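Local coordinates for protein actibind (Aspergillus niger, PDB 3D3Z) that cleaves RNA as a secreted ribonuclease of the T2 family, probably without strict base specificity but with a preference for adenylic acid, at residues A[47-53]-A[142-147]. Residue numbers count along the deposited sequence, not the author numbering.
Sequences SWTIHGL and QVVDLF. With D3Z (1-(5-deoxy-beta-L-xylofuranosyl)pyrimidine-2,4(1H,3H)-dione), chain E.
A strand can serve two surroundings at once, as residues 47-53 illustrate: Ile50 and Leu53 pack against helix 142-147, while His51, between them, belongs to the ligand pocket. The strand 49-53 and the helix 142-147 approach to 8.4 Å between axes, their N-to-C directions 116° apart, and 417 Å² is buried, most of it on Ile50, Phe147, Leu53 and Val143. The CA-to-CB bond of Ile50 runs sideways to the helix, but with chi1 m and chi2 t the branches reach it: Ile50 CG1 sits 3.5 Å from the centroid of the Phe147 ring, 15° off the normal, a CH-pi contact, while Ile50 CG2 meets Val143 CG1 at 3.6 Å and Ile50 CD1 meets Val144 CG2 at 3.9 Å. Phe147, its CA 7.0 Å from Ile50 CA, carries its ring (chi1 t) back toward the Ser47-Trp48 end, so that Trp48 O lies 3.4 Å from Phe147 CZ at the ring edge; that carbonyl also accepts a 2.6 Å hydrogen bond from Ser47 OG. His51 and Gly52 both face Thr33 of the antiparallel neighbour 29-35, forming a classic beta bulge in the central sheet of the RNase T2 fold. The CA-to-CB bond of His51 (phi/psi -97/-57), the predicted active-site histidine, points away from the helix, and His51 NE2 lies 2.8 Å from C5' of D3Z. Past the bulge Leu53, chi1 t and chi2 p, faces the helix, with its CA 6.0 Å from Val143 CA, its CB 3.5 Å from Val143 CG2 and its CD1 3.9 Å from Leu146 CD2.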
loop_
_atom_site.group_PDB
_atom_site.type_symbol
_atom_site.label_atom_id
_atom_site.label_comp_id
_atom_site.label_asym_id
_atom_site.label_seq_id
_atom_site.Cartn_x
_atom_site.Cartn_y
_atom_site.Cartn_z
ATOM N N SER A 47 -1.867 11.643 10.484
ATOM C CA SER A 47 -1.326 10.707 9.532
ATOM C C SER A 47 -2.429 9.868 8.963
ATOM O O SER A 47 -3.352 9.483 9.649
ATOM C CB SER A 47 -0.264 9.775 10.175
ATOM O OG SER A 47 0.277 8.871 9.203
ATOM N N TRP A 48 -2.273 9.559 7.701
ATOM C CA TRP A 48 -3.032 8.515 7.060
ATOM C C TRP A 48 -2.459 7.195 7.577
ATOM O O TRP A 48 -1.403 7.175 8.242
ATOM C CB TRP A 48 -2.896 8.627 5.549
ATOM C CG TRP A 48 -3.640 9.822 4.941
ATOM C CD1 TRP A 48 -3.471 11.147 5.229
ATOM C CD2 TRP A 48 -4.658 9.752 3.937
ATOM N NE1 TRP A 48 -4.358 11.913 4.466
ATOM C CE2 TRP A 48 -5.088 11.078 3.662
ATOM C CE3 TRP A 48 -5.272 8.697 3.268
ATOM C CZ2 TRP A 48 -6.104 11.359 2.749
ATOM C CZ3 TRP A 48 -6.293 8.983 2.348
ATOM C CH2 TRP A 48 -6.690 10.292 2.101
ATOM N N THR A 49 -3.179 6.117 7.276
ATOM C CA THR A 49 -2.810 4.738 7.640
ATOM C C THR A 49 -2.752 3.830 6.402
ATOM O O THR A 49 -3.202 4.185 5.314
ATOM C CB THR A 49 -3.793 4.185 8.646
ATOM O OG1 THR A 49 -5.128 4.332 8.175
ATOM C CG2 THR A 49 -3.662 4.946 9.963
ATOM N N ILE A 50 -2.184 2.637 6.586
ATOM C CA ILE A 50 -1.999 1.646 5.560
ATOM C C ILE A 50 -3.281 0.867 5.333
ATOM O O ILE A 50 -3.963 0.443 6.259
ATOM C CB ILE A 50 -0.863 0.564 5.912
ATOM C CG1 ILE A 50 0.508 1.263 6.147
ATOM C CG2 ILE A 50 -0.802 -0.533 4.827
ATOM C CD1 ILE A 50 1.606 0.426 6.898
ATOM N N HIS A 51 -3.601 0.698 4.074
ATOM C CA HIS A 51 -4.578 -0.274 3.631
ATOM C C HIS A 51 -3.832 -1.549 3.172
ATOM O O HIS A 51 -4.100 -2.632 3.639
ATOM C CB HIS A 51 -5.446 0.322 2.510
ATOM C CG HIS A 51 -6.625 -0.528 2.107
ATOM N ND1 HIS A 51 -7.588 -0.064 1.232
ATOM C CD2 HIS A 51 -7.017 -1.777 2.468
ATOM C CE1 HIS A 51 -8.512 -1.001 1.062
ATOM N NE2 HIS A 51 -8.200 -2.041 1.823
ATOM N N GLY A 52 -2.927 -1.394 2.231
ATOM C CA GLY A 52 -2.131 -2.512 1.694
ATOM C C GLY A 52 -1.132 -2.206 0.595
ATOM O O GLY A 52 -0.722 -1.068 0.394
ATOM N N LEU A 53 -0.747 -3.278 -0.090
ATOM C CA LEU A 53 0.089 -3.280 -1.269
ATOM C C LEU A 53 -0.490 -4.327 -2.217
ATOM O O LEU A 53 -0.588 -5.482 -1.854
ATOM C CB LEU A 53 1.550 -3.602 -0.888
ATOM C CG LEU A 53 2.549 -3.654 -2.072
ATOM C CD1 LEU A 53 2.750 -2.252 -2.755
ATOM C CD2 LEU A 53 3.907 -4.237 -1.556
ATOM N N GLN A 142 7.904 -4.791 3.783
ATOM C CA GLN A 142 8.006 -4.050 2.503
ATOM C C GLN A 142 6.875 -2.994 2.403
ATOM O O GLN A 142 7.106 -1.865 2.058
ATOM C CB GLN A 142 7.903 -5.047 1.351
ATOM C CG GLN A 142 8.087 -4.458 -0.042
ATOM C CD GLN A 142 9.391 -3.750 -0.251
ATOM O OE1 GLN A 142 10.443 -4.257 0.122
ATOM N NE2 GLN A 142 9.337 -2.586 -0.857
ATOM N N VAL A 143 5.639 -3.402 2.717
ATOM C CA VAL A 143 4.475 -2.455 2.694
ATOM C C VAL A 143 4.783 -1.249 3.573
ATOM O O VAL A 143 4.682 -0.055 3.173
ATOM C CB VAL A 143 3.154 -3.146 3.132
ATOM C CG1 VAL A 143 1.996 -2.102 3.099
ATOM C CG2 VAL A 143 2.885 -4.332 2.251
ATOM N N VAL A 144 5.245 -1.545 4.771
ATOM C CA VAL A 144 5.617 -0.518 5.750
ATOM C C VAL A 144 6.727 0.373 5.220
ATOM O O VAL A 144 6.646 1.618 5.299
ATOM C CB VAL A 144 6.006 -1.132 7.142
ATOM C CG1 VAL A 144 6.798 -0.096 8.031
ATOM C CG2 VAL A 144 4.729 -1.610 7.915
ATOM N N ASP A 145 7.760 -0.255 4.640
ATOM C CA ASP A 145 8.885 0.515 4.107
ATOM C C ASP A 145 8.423 1.523 3.029
ATOM O O ASP A 145 8.848 2.670 3.025
ATOM C CB ASP A 145 9.967 -0.406 3.514
ATOM C CG ASP A 145 10.736 -1.185 4.572
ATOM O OD1 ASP A 145 10.684 -0.836 5.760
ATOM O OD2 ASP A 145 11.437 -2.114 4.166
ATOM N N LEU A 146 7.565 1.070 2.136
ATOM C CA LEU A 146 7.049 1.930 1.044
ATOM C C LEU A 146 6.097 3.003 1.581
ATOM O O LEU A 146 6.218 4.190 1.252
ATOM C CB LEU A 146 6.360 1.059 0.029
ATOM C CG LEU A 146 6.066 1.710 -1.308
ATOM C CD1 LEU A 146 7.351 2.174 -2.024
ATOM C CD2 LEU A 146 5.309 0.676 -2.133
ATOM N N PHE A 147 5.187 2.590 2.444
ATOM C CA PHE A 147 4.293 3.557 3.121
ATOM C C PHE A 147 5.052 4.699 3.768
ATOM O O PHE A 147 4.648 5.880 3.657
ATOM C CB PHE A 147 3.475 2.825 4.164
ATOM C CG PHE A 147 2.624 3.715 5.025
ATOM C CD1 PHE A 147 1.460 4.272 4.549
ATOM C CD2 PHE A 147 2.945 3.915 6.325
ATOM C CE1 PHE A 147 0.658 5.044 5.352
ATOM C CE2 PHE A 147 2.163 4.699 7.173
ATOM C CZ PHE A 147 0.980 5.291 6.663
HETATM N N1 D3Z E . -11.345 -2.207 6.345
HETATM C C2 D3Z E . -10.795 -2.792 7.502
HETATM N N3 D3Z E . -10.006 -2.068 8.291
HETATM C C4 D3Z E . -9.705 -0.799 8.013
HETATM C C5 D3Z E . -10.235 -0.225 6.888
HETATM C C6 D3Z E . -11.069 -0.948 6.045
HETATM O O2 D3Z E . -11.036 -3.978 7.811
HETATM O O4 D3Z E . -8.972 -0.104 8.748
HETATM C "C1'" D3Z E . -12.193 -2.969 5.464
HETATM C "C2'" D3Z E . -11.809 -4.419 5.680
HETATM O "O2'" D3Z E . -12.887 -5.119 6.327
HETATM C "C3'" D3Z E . -11.418 -4.954 4.313
HETATM C "C4'" D3Z E . -11.614 -3.820 3.323
HETATM O "O3'" D3Z E . -10.057 -5.350 4.302
HETATM O "O4'" D3Z E . -11.915 -2.639 4.092
HETATM C "C5'" D3Z E . -10.359 -3.664 2.472
#